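Local coordinates for protein hyaluronidase (Thermobaculum terrenum, PDB 5DIY) that probably hydrolyses O-linked N-acetylglucosamine from proteins as a family 84 hexosaminidase, here carrying a change at its predicted proton donor, at residues 18-21 against 22-26; 142-145 against 146-149; 291-295 against 296-300; 321-324 against 325-329; 391-394 against 395-398. All coordinates share one frame; numbering follows the deposited sequence.

All five contacts are local, each within one continuous run of chain, so none closes a long loop and none nests in or crosses another. From the N terminus, interaction 1 starts helix 20-32, between the first two barrel strands, and interaction 2 lies within helix 137-153, packed on barrel strands 113-117 and 160-164. Interaction 3 ends helix 284-296, which comes after helix 262-277, beyond the last barrel strand, and lies with its nearest atoms about 8 Å from interaction 1. Interactions 4 and 5 belong to the helical region beyond, at the start of helix 322-336 and the end of helix 373-398; their centres are about 21 Å apart, and both pack on helices 340-362 and 440-451.

Interaction 1 (18-21 against 22-26); sequences WEHQ and ERLDM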
loop_
_atom_site.group_PDB
_atom_site.type_symbol
_atom_site.label_atom_id
_atom_site.label_comp_id
_atom_site.label_asym_id
_atom_site.label_seq_id
_atom_site.Cartn_x
_atom_site.Cartn_y
_atom_site.Cartn_z
ATOM N N TRP C 18 -8.560 -3.147 -11.479
ATOM C CA TRP C 18 -9.648 -3.969 -10.981
ATOM C C TRP C 18 -10.590 -4.382 -12.118
ATOM O O TRP C 18 -10.837 -3.600 -13.042
ATOM C CB TRP C 18 -10.448 -3.227 -9.918
ATOM C CG TRP C 18 -9.767 -3.080 -8.595
ATOM C CD1 TRP C 18 -8.616 -3.699 -8.165
ATOM C CD2 TRP C 18 -10.221 -2.286 -7.500
ATOM N NE1 TRP C 18 -8.326 -3.322 -6.881
ATOM C CE2 TRP C 18 -9.292 -2.456 -6.446
ATOM C CE3 TRP C 18 -11.310 -1.431 -7.311
ATOM C CZ2 TRP C 18 -9.436 -1.816 -5.216
ATOM C CZ3 TRP C 18 -11.447 -0.788 -6.089
ATOM C CH2 TRP C 18 -10.510 -0.982 -5.058
ATOM N N GLU C 19 -11.103 -5.610 -12.030
ATOM C CA GLU C 19 -12.106 -6.121 -12.966
ATOM C C GLU C 19 -13.414 -5.368 -12.773
ATOM O O GLU C 19 -13.695 -4.851 -11.680
ATOM C CB GLU C 19 -12.386 -7.613 -12.727
ATOM C CG GLU C 19 -11.212 -8.555 -12.936
ATOM C CD GLU C 19 -10.796 -8.718 -14.385
ATOM O OE1 GLU C 19 -11.532 -8.287 -15.303
ATOM O OE2 GLU C 19 -9.711 -9.290 -14.610
ATOM N N HIS C 20 -14.222 -5.337 -13.827
ATOM C CA HIS C 20 -15.523 -4.672 -13.795
ATOM C C HIS C 20 -16.397 -5.172 -12.641
ATOM O O HIS C 20 -17.053 -4.374 -11.953
ATOM C CB HIS C 20 -16.251 -4.847 -15.140
ATOM C CG HIS C 20 -17.593 -4.182 -15.188
ATOM N ND1 HIS C 20 -17.745 -2.813 -15.154
ATOM C CD2 HIS C 20 -18.842 -4.700 -15.252
ATOM C CE1 HIS C 20 -19.032 -2.515 -15.193
ATOM N NE2 HIS C 20 -19.718 -3.642 -15.255
ATOM N N GLN C 21 -16.392 -6.486 -12.430
ATOM C CA GLN C 21 -17.181 -7.102 -11.361
ATOM C C GLN C 21 -16.668 -6.756 -9.953
ATOM O O GLN C 21 -17.455 -6.609 -9.017
ATOM C CB GLN C 21 -17.216 -8.630 -11.540
ATOM C CG GLN C 21 -18.226 -9.341 -10.652
ATOM C CD GLN C 21 -19.636 -8.812 -10.851
ATOM O OE1 GLN C 21 -20.097 -8.654 -11.990
ATOM N NE2 GLN C 21 -20.320 -8.510 -9.743
ATOM N N GLU C 22 -15.351 -6.645 -9.821
ATOM C CA GLU C 22 -14.711 -6.265 -8.550
ATOM C C GLU C 22 -15.072 -4.831 -8.158
ATOM O O GLU C 22 -15.343 -4.550 -6.992
ATOM C CB GLU C 22 -13.194 -6.435 -8.654
ATOM C CG GLU C 22 -12.773 -7.889 -8.809
ATOM C CD GLU C 22 -11.320 -8.088 -9.206
ATOM O OE1 GLU C 22 -10.703 -7.197 -9.817
ATOM O OE2 GLU C 22 -10.781 -9.171 -8.909
ATOM N N ARG C 23 -15.102 -3.934 -9.142
ATOM C CA ARG C 23 -15.558 -2.554 -8.925
ATOM C C ARG C 23 -17.001 -2.501 -8.446
ATOM O O ARG C 23 -17.300 -1.810 -7.474
ATOM C CB ARG C 23 -15.398 -1.725 -10.195
ATOM C CG ARG C 23 -13.950 -1.421 -10.511
ATOM C CD ARG C 23 -13.785 -0.959 -11.940
ATOM N NE ARG C 23 -12.392 -0.680 -12.251
ATOM C CZ ARG C 23 -11.876 -0.611 -13.476
ATOM N NH1 ARG C 23 -12.628 -0.808 -14.560
ATOM N NH2 ARG C 23 -10.583 -0.344 -13.627
ATOM N N LEU C 24 -17.879 -3.249 -9.111
ATOM C CA LEU C 24 -19.296 -3.304 -8.731
ATOM C C LEU C 24 -19.463 -3.843 -7.311
ATOM O O LEU C 24 -20.235 -3.301 -6.525
ATOM C CB LEU C 24 -20.097 -4.169 -9.714
ATOM C CG LEU C 24 -20.234 -3.631 -11.142
ATOM C CD1 LEU C 24 -20.644 -4.750 -12.088
ATOM C CD2 LEU C 24 -21.217 -2.472 -11.206
ATOM N N ASP C 25 -18.728 -4.913 -7.007
ATOM C CA ASP C 25 -18.673 -5.495 -5.663
ATOM C C ASP C 25 -18.090 -4.510 -4.631
ATOM O O ASP C 25 -18.628 -4.361 -3.537
ATOM C CB ASP C 25 -17.844 -6.782 -5.706
ATOM C CG ASP C 25 -17.768 -7.477 -4.365
ATOM O OD1 ASP C 25 -18.705 -8.234 -4.029
ATOM O OD2 ASP C 25 -16.764 -7.267 -3.651
ATOM N N MET C 26 -16.997 -3.833 -4.981
ATOM C CA MET C 26 -16.423 -2.805 -4.106
ATOM C C MET C 26 -17.430 -1.697 -3.780
ATOM O O MET C 26 -17.450 -1.206 -2.652
ATOM C CB MET C 26 -15.148 -2.200 -4.713
ATOM C CG MET C 26 -14.330 -1.338 -3.753
ATOM S SD MET C 26 -13.759 -2.195 -2.262
ATOM C CE MET C 26 -12.548 -3.316 -2.947
HETATM O O HOH W 1 -15.259 -1.433 -15.617
#
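With CG anti to the carbonyl carbon (chi1 -66°) and the chain extended beyond it, E22 reaches back to the start of its own helix and sets OE1 2.8 Å from E19 N, which donates a nearly straight bond. The amide meets OE1 on the anti side, 31° out of the carboxylate plane. E19 is the N-cap of helix 20-32 and E22 stands three places on, so this bond is one half of a capping box; the E19 carboxylate goes instead to K16, and E22 OE2 pairs with K367. R23, extended from CG to NE, lays a face of its guanidinium under W18 O, 3.2 Å from R23 CZ, without a hydrogen bond. A water at the edge of both flat groups joins H20 ND1 and R23 NH1, 2.9 Å from each. R23 NE forms a salt bridge with E11, so a leucine here would probably leave that carboxylate without its charge partner and the water without one of its ties. L24 CG lies over one face of the H20 imidazole. M26 SD makes an oblique Met-aromatic contact, 5.3 Å from the centroid of the W18 six-membered ring; M26 CE adds an apolar touch, 3.7 Å from W18 CH2. Helix 20-32 is the crossover between parallel strands 6-11 and 37-40 of the barrel: R23 leans on Y38 and Y40, H20 and L24 touch helix 58-73, and W18 and M26 rest on P262 of helix 262-277.

Interaction 2 (142-145 against 146-149); sequences ADFL and TRVL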
loop_
_atom_site.group_PDB
_atom_site.type_symbol
_atom_site.label_atom_id
_atom_site.label_comp_id
_atom_site.label_asym_id
_atom_site.label_seq_id
_atom_site.Cartn_x
_atom_site.Cartn_y
_atom_site.Cartn_z
ATOM N N ALA C 142 -2.513 26.012 -13.677
ATOM C CA ALA C 142 -3.577 26.847 -13.114
ATOM C C ALA C 142 -4.452 27.452 -14.215
ATOM O O ALA C 142 -5.680 27.431 -14.113
ATOM C CB ALA C 142 -2.994 27.944 -12.231
ATOM N N ASP C 143 -3.811 27.971 -15.264
ATOM C CA ASP C 143 -4.519 28.552 -16.408
ATOM C C ASP C 143 -5.307 27.505 -17.193
ATOM O O ASP C 143 -6.441 27.758 -17.614
ATOM C CB ASP C 143 -3.545 29.280 -17.345
ATOM C CG ASP C 143 -4.228 29.814 -18.594
ATOM O OD1 ASP C 143 -5.288 30.462 -18.455
ATOM O OD2 ASP C 143 -3.727 29.562 -19.709
ATOM N N PHE C 144 -4.708 26.336 -17.398
ATOM C CA PHE C 144 -5.407 25.238 -18.059
ATOM C C PHE C 144 -6.648 24.815 -17.272
ATOM O O PHE C 144 -7.738 24.702 -17.835
ATOM C CB PHE C 144 -4.481 24.041 -18.251
ATOM C CG PHE C 144 -5.108 22.915 -19.016
ATOM C CD1 PHE C 144 -5.249 22.997 -20.388
ATOM C CD2 PHE C 144 -5.567 21.775 -18.365
ATOM C CE1 PHE C 144 -5.826 21.963 -21.111
ATOM C CE2 PHE C 144 -6.144 20.736 -19.077
ATOM C CZ PHE C 144 -6.275 20.831 -20.453
ATOM N N LEU C 145 -6.476 24.587 -15.974
ATOM C CA LEU C 145 -7.581 24.111 -15.133
ATOM C C LEU C 145 -8.689 25.149 -14.994
ATOM O O LEU C 145 -9.872 24.793 -14.998
ATOM C CB LEU C 145 -7.072 23.664 -13.757
ATOM C CG LEU C 145 -6.203 22.398 -13.790
ATOM C CD1 LEU C 145 -5.448 22.245 -12.480
ATOM C CD2 LEU C 145 -7.037 21.158 -14.092
ATOM N N THR C 146 -8.304 26.424 -14.886
ATOM C CA THR C 146 -9.263 27.538 -14.895
ATOM C C THR C 146 -10.120 27.508 -16.155
ATOM O O THR C 146 -11.350 27.583 -16.071
ATOM C CB THR C 146 -8.549 28.905 -14.803
ATOM O OG1 THR C 146 -7.768 28.959 -13.602
ATOM C CG2 THR C 146 -9.569 30.080 -14.814
ATOM N N ARG C 147 -9.466 27.376 -17.310
ATOM C CA ARG C 147 -10.166 27.325 -18.605
ATOM C C ARG C 147 -11.051 26.086 -18.768
ATOM O O ARG C 147 -12.130 26.177 -19.360
ATOM C CB ARG C 147 -9.189 27.453 -19.784
ATOM C CG ARG C 147 -8.772 28.892 -20.055
ATOM C CD ARG C 147 -7.952 29.033 -21.325
ATOM N NE ARG C 147 -6.598 28.510 -21.151
ATOM C CZ ARG C 147 -6.067 27.447 -21.767
ATOM N NH1 ARG C 147 -6.742 26.739 -22.667
ATOM N NH2 ARG C 147 -4.810 27.099 -21.486
ATOM N N VAL C 148 -10.617 24.943 -18.237
ATOM C CA VAL C 148 -11.455 23.734 -18.279
ATOM C C VAL C 148 -12.707 23.941 -17.414
ATOM O O VAL C 148 -13.807 23.598 -17.843
ATOM C CB VAL C 148 -10.691 22.441 -17.877
ATOM C CG1 VAL C 148 -11.634 21.241 -17.812
ATOM C CG2 VAL C 148 -9.552 22.151 -18.858
ATOM N N LEU C 149 -12.536 24.518 -16.222
ATOM C CA LEU C 149 -13.657 24.788 -15.314
ATOM C C LEU C 149 -14.667 25.742 -15.938
ATOM O O LEU C 149 -15.867 25.452 -15.964
ATOM C CB LEU C 149 -13.168 25.375 -13.980
ATOM C CG LEU C 149 -14.237 25.567 -12.888
ATOM C CD1 LEU C 149 -14.904 24.246 -12.522
ATOM C CD2 LEU C 149 -13.644 26.222 -11.650
#
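R147 doubles back one helical turn to D143. Its CB sits 3.5 Å from D143 O and CG stays beside the same carbonyl. CD then passes D143 OD1 at 4.2 Å, and a bend at chi3 (-73°) swings the guanidinium over to the carboxylate. There NE makes a weak bond of 3.4 Å to D143 OD2, while NH2 at the tip makes the firmer one, 3.2 Å to the same oxygen, closing a salt bridge of the i to i+4 kind. The oxygen lies in the guanidinium plane, yet NH2 comes to it from above the carboxylate, 58° out of that plane, so the two groups do not mate edge to edge. F144 CA lies over one guanidinium face. NH2 also donates to Y90 O, and OD2 is bonded to Y134 OH. A methionine in place of R147 would probably leave D143 without its charge partner and the Y90 carbonyl without this donor. One residue earlier along the helix, A142 O is gripped twice by T146, by OG1 at 2.6 Å and by N at 2.9 Å, from opposite faces of the carbonyl plane; the OG1 bond holds the hydroxyl turned back onto the helix. On the inner side V148 CG2 sits over a face of the F144 ring, 4.0 Å from its centroid and 22° off the normal, a CH-pi contact. Helix 137-153 thus lies against the barrel wall: L145 and V148 press on I116 of strand 113-117, L149 and V148 on I161 of strand 160-164, while F144, R147 and V148 face helix 93-108.

Interaction 3 (291-295 against 296-300); sequences AVSTL and LGEDN
L296 lays its CB against V292 O, 3.2 Å away, and sends CD1 back alongside V292, 4.4 Å from its CG1. A chi1 of -50° keeps the leucine close to the end of its own helix, and its CD2 touches the L295 carbonyl group. Beneath this loose apolar contact the backbone bonds of the helix run out. L296 N still donates to V292 O at 2.7 Å, but the amide of G297 is shared between two carbonyls: a weak bond of 3.1 Å to V292 O, five residues back, and an equally weak one of 2.9 Å to S293 O, four back. V292 O therefore takes two donors, one of them poorly aimed. This is a glycine-terminated helix C terminus. G297 is the first residue to leave helical angles, and its positive phi (106°) belongs to a conformation in which a CB would be driven against the carbonyl oxygen of L296. The chain then swings off the helix axis, and E298 N no longer reaches S293 O directly; a water spans the gap, donating to S293 O and accepting from E298 N at 2.9 Å. S293 CB and E298 CG flank this bridge, while the S293 hydroxyl turns back to R289 O. A short 3-10 turn follows at 298-300, with N300 N bonded to G297 O, and leads into helix 301-308. V292 packs on L301 and M304 of that helix, and on L267 of helix 262-277; L296 meets M304 too and reaches F368 and F369 of helix 367-371.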
loop_
_atom_site.group_PDB
_atom_site.type_symbol
_atom_site.label_atom_id
_atom_site.label_comp_id
_atom_site.label_asym_id
_atom_site.label_seq_id
_atom_site.Cartn_x
_atom_site.Cartn_y
_atom_site.Cartn_z
ATOM N N ALA C 291 -13.132 -5.955 11.688
ATOM C CA ALA C 291 -12.976 -6.157 10.243
ATOM C C ALA C 291 -12.785 -7.630 9.889
ATOM O O ALA C 291 -13.500 -8.155 9.032
ATOM C CB ALA C 291 -11.806 -5.342 9.706
ATOM N N VAL C 292 -11.821 -8.280 10.548
ATOM C CA VAL C 292 -11.539 -9.712 10.339
ATOM C C VAL C 292 -12.778 -10.582 10.618
ATOM O O VAL C 292 -13.096 -11.460 9.822
ATOM C CB VAL C 292 -10.333 -10.206 11.194
ATOM C CG1 VAL C 292 -10.229 -11.733 11.203
ATOM C CG2 VAL C 292 -9.028 -9.609 10.685
ATOM N N SER C 293 -13.459 -10.334 11.736
ATOM C CA SER C 293 -14.675 -11.082 12.108
ATOM C C SER C 293 -15.791 -10.972 11.063
ATOM O O SER C 293 -16.295 -11.991 10.588
ATOM C CB SER C 293 -15.207 -10.604 13.457
ATOM O OG SER C 293 -14.210 -10.722 14.449
ATOM N N THR C 294 -16.154 -9.740 10.712
ATOM C CA THR C 294 -17.181 -9.453 9.699
ATOM C C THR C 294 -16.845 -10.061 8.336
ATOM O O THR C 294 -17.660 -10.777 7.747
ATOM C CB THR C 294 -17.352 -7.929 9.500
ATOM O OG1 THR C 294 -17.715 -7.315 10.741
ATOM C CG2 THR C 294 -18.432 -7.618 8.448
ATOM N N LEU C 295 -15.644 -9.771 7.847
ATOM C CA LEU C 295 -15.241 -10.149 6.490
ATOM C C LEU C 295 -14.798 -11.610 6.352
ATOM O O LEU C 295 -15.098 -12.244 5.344
ATOM C CB LEU C 295 -14.131 -9.216 5.990
ATOM C CG LEU C 295 -14.513 -7.728 5.925
ATOM C CD1 LEU C 295 -13.282 -6.834 5.856
ATOM C CD2 LEU C 295 -15.439 -7.454 4.742
ATOM N N LEU C 296 -14.083 -12.128 7.349
ATOM C CA LEU C 296 -13.477 -13.467 7.280
ATOM C C LEU C 296 -14.023 -14.497 8.280
ATOM O O LEU C 296 -13.794 -15.683 8.096
ATOM C CB LEU C 296 -11.955 -13.360 7.460
ATOM C CG LEU C 296 -11.212 -12.347 6.587
ATOM C CD1 LEU C 296 -9.726 -12.360 6.916
ATOM C CD2 LEU C 296 -11.430 -12.626 5.107
ATOM N N GLY C 297 -14.716 -14.052 9.327
ATOM C CA GLY C 297 -15.310 -14.951 10.323
ATOM C C GLY C 297 -14.551 -14.944 11.640
ATOM O O GLY C 297 -13.325 -14.943 11.647
ATOM N N GLU C 298 -15.298 -14.935 12.747
ATOM C CA GLU C 298 -14.765 -15.048 14.117
ATOM C C GLU C 298 -13.700 -16.120 14.309
ATOM O O GLU C 298 -12.694 -15.888 14.978
ATOM C CB GLU C 298 -15.896 -15.394 15.087
ATOM C CG GLU C 298 -16.755 -14.226 15.516
ATOM C CD GLU C 298 -17.997 -14.682 16.250
ATOM O OE1 GLU C 298 -17.908 -15.656 17.035
ATOM O OE2 GLU C 298 -19.063 -14.065 16.038
ATOM N N ASP C 299 -13.949 -17.298 13.740
ATOM C CA ASP C 299 -13.076 -18.462 13.930
ATOM C C ASP C 299 -11.694 -18.329 13.288
ATOM O O ASP C 299 -10.807 -19.133 13.583
ATOM C CB ASP C 299 -13.754 -19.740 13.404
ATOM C CG ASP C 299 -14.943 -20.179 14.253
ATOM O OD1 ASP C 299 -15.082 -19.728 15.412
ATOM O OD2 ASP C 299 -15.741 -21.003 13.752
ATOM N N ASN C 300 -11.518 -17.349 12.404
ATOM C CA ASN C 300 -10.209 -17.047 11.824
ATOM C C ASN C 300 -9.480 -15.895 12.510
ATOM O O ASN C 300 -8.396 -15.529 12.083
ATOM C CB ASN C 300 -10.365 -16.735 10.336
ATOM C CG ASN C 300 -10.942 -17.893 9.562
ATOM O OD1 ASN C 300 -12.040 -17.801 9.024
ATOM N ND2 ASN C 300 -10.212 -18.994 9.511
HETATM O O HOH W 2 -18.033 -14.022 12.329
#

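Interaction 4 (321-324 against 325-329); sequences PAYL and TNLFK
The Y323 ring is met obliquely by L327 CD1, which lies 3.9 Å from CE1 and equally far from the hydroxyl oxygen OH; the two side chains run side by side, and the hydroxyl goes on to bond E350. At the second ring, L324 CD2 touches F328 CE2 at 3.8 Å, and L324 O approaches F328 CD2 obliquely to the ring. Its stacking partner is F444. A chi1 of -67° turns the F328 ring back toward the N-terminal end of the helix so that it and L324 point the same way. L324 CD2 also comes within 4.4 Å of L327 CD2, linking the two apolar pairs. At the start of the helix P321 is the N-cap residue, and T325 doubles the first backbone bond: its N donates to P321 O at 3.1 Å in the carbonyl plane, and its OG1 donates to the same oxygen at 2.7 Å from above that plane, 42° out of it. Two bonds thus grip P321 O, and the one from OG1 keeps the hydroxyl turned toward the backbone. N326, L327 and F328 continue the i to i+4 bonds, to A322, Y323 and L324. Helix 322-336 is set in the helical region that follows the barrel: L324, T325 and F328 all touch V440 at the start of helix 440-451, while L327 packs on T346 and E350, and F328 on L347, of helix 340-362.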
loop_
_atom_site.group_PDB
_atom_site.type_symbol
_atom_site.label_atom_id
_atom_site.label_comp_id
_atom_site.label_asym_id
_atom_site.label_seq_id
_atom_site.Cartn_x
_atom_site.Cartn_y
_atom_site.Cartn_z
ATOM N N PRO C 321 9.498 -6.816 11.205
ATOM C CA PRO C 321 8.413 -7.269 12.092
ATOM C C PRO C 321 8.836 -7.388 13.556
ATOM O O PRO C 321 9.770 -8.124 13.870
ATOM C CB PRO C 321 8.039 -8.630 11.507
ATOM C CG PRO C 321 8.306 -8.478 10.043
ATOM C CD PRO C 321 9.484 -7.543 9.921
ATOM N N ALA C 322 8.151 -6.650 14.432
ATOM C CA ALA C 322 8.636 -6.424 15.800
ATOM C C ALA C 322 8.560 -7.673 16.674
ATOM O O ALA C 322 9.517 -7.989 17.387
ATOM C CB ALA C 322 7.893 -5.264 16.453
ATOM N N TYR C 323 7.439 -8.390 16.601
ATOM C CA TYR C 323 7.249 -9.595 17.414
ATOM C C TYR C 323 8.357 -10.623 17.173
ATOM O O TYR C 323 8.973 -11.104 18.122
ATOM C CB TYR C 323 5.863 -10.215 17.173
ATOM C CG TYR C 323 5.603 -11.497 17.952
ATOM C CD1 TYR C 323 6.058 -12.729 17.473
ATOM C CD2 TYR C 323 4.904 -11.480 19.154
ATOM C CE1 TYR C 323 5.825 -13.901 18.167
ATOM C CE2 TYR C 323 4.670 -12.650 19.861
ATOM C CZ TYR C 323 5.133 -13.859 19.361
ATOM O OH TYR C 323 4.905 -15.033 20.042
ATOM N N LEU C 324 8.621 -10.960 15.913
ATOM C CA LEU C 324 9.645 -11.970 15.630
ATOM C C LEU C 324 11.059 -11.452 15.891
ATOM O O LEU C 324 11.911 -12.212 16.354
ATOM C CB LEU C 324 9.497 -12.569 14.223
ATOM C CG LEU C 324 8.488 -13.732 14.109
ATOM C CD1 LEU C 324 8.461 -14.261 12.683
ATOM C CD2 LEU C 324 8.771 -14.875 15.083
ATOM N N THR C 325 11.298 -10.169 15.624
ATOM C CA THR C 325 12.587 -9.546 15.933
ATOM C C THR C 325 12.913 -9.700 17.420
ATOM O O THR C 325 14.003 -10.161 17.774
ATOM C CB THR C 325 12.616 -8.057 15.533
ATOM O OG1 THR C 325 12.495 -7.952 14.116
ATOM C CG2 THR C 325 13.910 -7.380 15.957
ATOM N N ASN C 326 11.952 -9.349 18.272
ATOM C CA ASN C 326 12.120 -9.483 19.717
ATOM C C ASN C 326 12.266 -10.945 20.145
ATOM O O ASN C 326 13.113 -11.272 20.982
ATOM C CB ASN C 326 10.947 -8.836 20.468
ATOM C CG ASN C 326 10.864 -7.331 20.259
ATOM O OD1 ASN C 326 11.850 -6.672 19.951
ATOM N ND2 ASN C 326 9.673 -6.787 20.419
ATOM N N LEU C 327 11.452 -11.823 19.564
ATOM C CA LEU C 327 11.452 -13.230 19.961
ATOM C C LEU C 327 12.793 -13.914 19.714
ATOM O O LEU C 327 13.288 -14.631 20.590
ATOM C CB LEU C 327 10.327 -14.001 19.265
ATOM C CG LEU C 327 10.186 -15.467 19.717
ATOM C CD1 LEU C 327 8.736 -15.833 20.006
ATOM C CD2 LEU C 327 10.777 -16.430 18.691
ATOM N N PHE C 328 13.377 -13.699 18.535
ATOM C CA PHE C 328 14.641 -14.370 18.191
ATOM C C PHE C 328 15.826 -13.800 18.969
ATOM O O PHE C 328 16.740 -14.536 19.319
ATOM C CB PHE C 328 14.905 -14.358 16.677
ATOM C CG PHE C 328 13.930 -15.188 15.876
ATOM C CD1 PHE C 328 13.654 -16.514 16.219
ATOM C CD2 PHE C 328 13.304 -14.657 14.755
ATOM C CE1 PHE C 328 12.758 -17.273 15.485
ATOM C CE2 PHE C 328 12.417 -15.416 14.005
ATOM C CZ PHE C 328 12.141 -16.726 14.370
ATOM N N LYS C 329 15.805 -12.497 19.237
ATOM C CA LYS C 329 16.752 -11.885 20.170
ATOM C C LYS C 329 16.643 -12.522 21.572
ATOM O O LYS C 329 17.658 -12.831 22.211
ATOM C CB LYS C 329 16.525 -10.372 20.236
ATOM C CG LYS C 329 17.434 -9.615 21.195
ATOM C CD LYS C 329 17.003 -8.157 21.324
ATOM C CE LYS C 329 17.505 -7.535 22.623
ATOM N NZ LYS C 329 18.989 -7.437 22.667
#

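Interaction 5 (391-394 against 395-398); sequences ITFS and NLFT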
loop_
_atom_site.group_PDB
_atom_site.type_symbol
_atom_site.label_atom_id
_atom_site.label_comp_id
_atom_site.label_asym_id
_atom_site.label_seq_id
_atom_site.Cartn_x
_atom_site.Cartn_y
_atom_site.Cartn_z
ATOM N N ILE C 391 15.692 -28.503 15.226
ATOM C CA ILE C 391 16.381 -29.785 15.239
ATOM C C ILE C 391 17.884 -29.575 15.381
ATOM O O ILE C 391 18.543 -30.276 16.155
ATOM C CB ILE C 391 16.075 -30.612 13.968
ATOM C CG1 ILE C 391 14.595 -31.013 13.939
ATOM C CG2 ILE C 391 16.945 -31.866 13.906
ATOM C CD1 ILE C 391 14.076 -31.273 12.543
ATOM N N THR C 392 18.415 -28.605 14.641
ATOM C CA THR C 392 19.845 -28.320 14.662
ATOM C C THR C 392 20.306 -27.896 16.058
ATOM O O THR C 392 21.249 -28.480 16.593
ATOM C CB THR C 392 20.217 -27.258 13.606
ATOM O OG1 THR C 392 19.800 -27.714 12.317
ATOM C CG2 THR C 392 21.722 -26.995 13.585
ATOM N N PHE C 393 19.626 -26.911 16.647
ATOM C CA PHE C 393 19.952 -26.428 18.001
ATOM C C PHE C 393 19.816 -27.504 19.078
ATOM O O PHE C 393 20.685 -27.612 19.948
ATOM C CB PHE C 393 19.084 -25.225 18.406
ATOM C CG PHE C 393 19.556 -23.897 17.872
ATOM C CD1 PHE C 393 20.850 -23.445 18.111
ATOM C CD2 PHE C 393 18.681 -23.062 17.179
ATOM C CE1 PHE C 393 21.277 -22.210 17.636
ATOM C CE2 PHE C 393 19.096 -21.822 16.713
ATOM C CZ PHE C 393 20.400 -21.398 16.937
ATOM N N SER C 394 18.736 -28.286 19.029
ATOM C CA SER C 394 18.518 -29.377 19.997
ATOM C C SER C 394 19.685 -30.370 20.017
ATOM O O SER C 394 20.166 -30.765 21.074
ATOM C CB SER C 394 17.224 -30.136 19.683
ATOM O OG SER C 394 16.113 -29.260 19.584
ATOM N N ASN C 395 20.137 -30.758 18.831
ATOM C CA ASN C 395 21.254 -31.690 18.699
ATOM C C ASN C 395 22.619 -31.090 18.989
ATOM O O ASN C 395 23.527 -31.803 19.413
ATOM C CB ASN C 395 21.211 -32.352 17.333
ATOM C CG ASN C 395 20.040 -33.292 17.214
ATOM O OD1 ASN C 395 19.995 -34.286 17.913
ATOM N ND2 ASN C 395 19.073 -32.966 16.379
ATOM N N LEU C 396 22.754 -29.785 18.776
ATOM C CA LEU C 396 23.929 -29.053 19.223
ATOM C C LEU C 396 24.076 -29.132 20.750
ATOM O O LEU C 396 25.171 -29.413 21.248
ATOM C CB LEU C 396 23.846 -27.592 18.764
ATOM C CG LEU C 396 24.998 -26.656 19.112
ATOM C CD1 LEU C 396 26.288 -27.121 18.455
ATOM C CD2 LEU C 396 24.650 -25.233 18.696
ATOM N N PHE C 397 22.979 -28.904 21.481
ATOM C CA PHE C 397 23.022 -28.853 22.953
ATOM C C PHE C 397 23.096 -30.222 23.635
ATOM O O PHE C 397 23.569 -30.306 24.770
ATOM C CB PHE C 397 21.845 -28.042 23.528
ATOM C CG PHE C 397 21.782 -26.610 23.037
ATOM C CD1 PHE C 397 22.929 -25.808 22.987
ATOM C CD2 PHE C 397 20.571 -26.052 22.639
ATOM C CE1 PHE C 397 22.859 -24.493 22.534
ATOM C CE2 PHE C 397 20.502 -24.742 22.188
ATOM C CZ PHE C 397 21.645 -23.961 22.135
ATOM N N THR C 398 22.635 -31.282 22.967
ATOM C CA THR C 398 22.776 -32.645 23.492
ATOM C C THR C 398 24.255 -33.033 23.539
ATOM O O THR C 398 24.779 -33.375 24.608
ATOM C CB THR C 398 21.989 -33.671 22.642
ATOM O OG1 THR C 398 20.612 -33.277 22.568
ATOM C CG2 THR C 398 22.083 -35.080 23.244
#
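The final two turns of helix 373-398 are marked by side chains that double the backbone bonds, N395 onto I391 and T398 onto S394. N395 lies alongside I391, pointing the same way, and brings ND2 to 2.8 Å from I391 O while its own N donates to that oxygen at 3.2 Å. The two donors come from opposite faces of the carbonyl plane, and the hydrogen bond from ND2 is bent (131°). I391 CG2 flanks the amide, 3.4 Å from N395 ND2. At the last turn T398 repeats the pattern: OG1 donates to S394 O at 3.0 Å, with T398 N reaching the same oxygen from its other face. The threonine's CG2 takes the position anti to the backbone N, which leaves OG1 (chi1 -56°) folded back onto the carbonyl four residues earlier. On another side of the helix F393 and F397 lie side by side, F397 CE2 at 4.1 Å from F393 CB, and F397 CD2 drawn up to F393 O. L396 CD2 comes to the edge of the F393 ring, near its plane, 4.2 Å from CD1. Both phenylalanines join an aromatic cluster with F335, and F397 also meets F340. This side of the helix turns inward to the helical bundle: F393 packs on F444 and V448 of helix 440-451, and F393, S394 and F397 share L344 of helix 340-362.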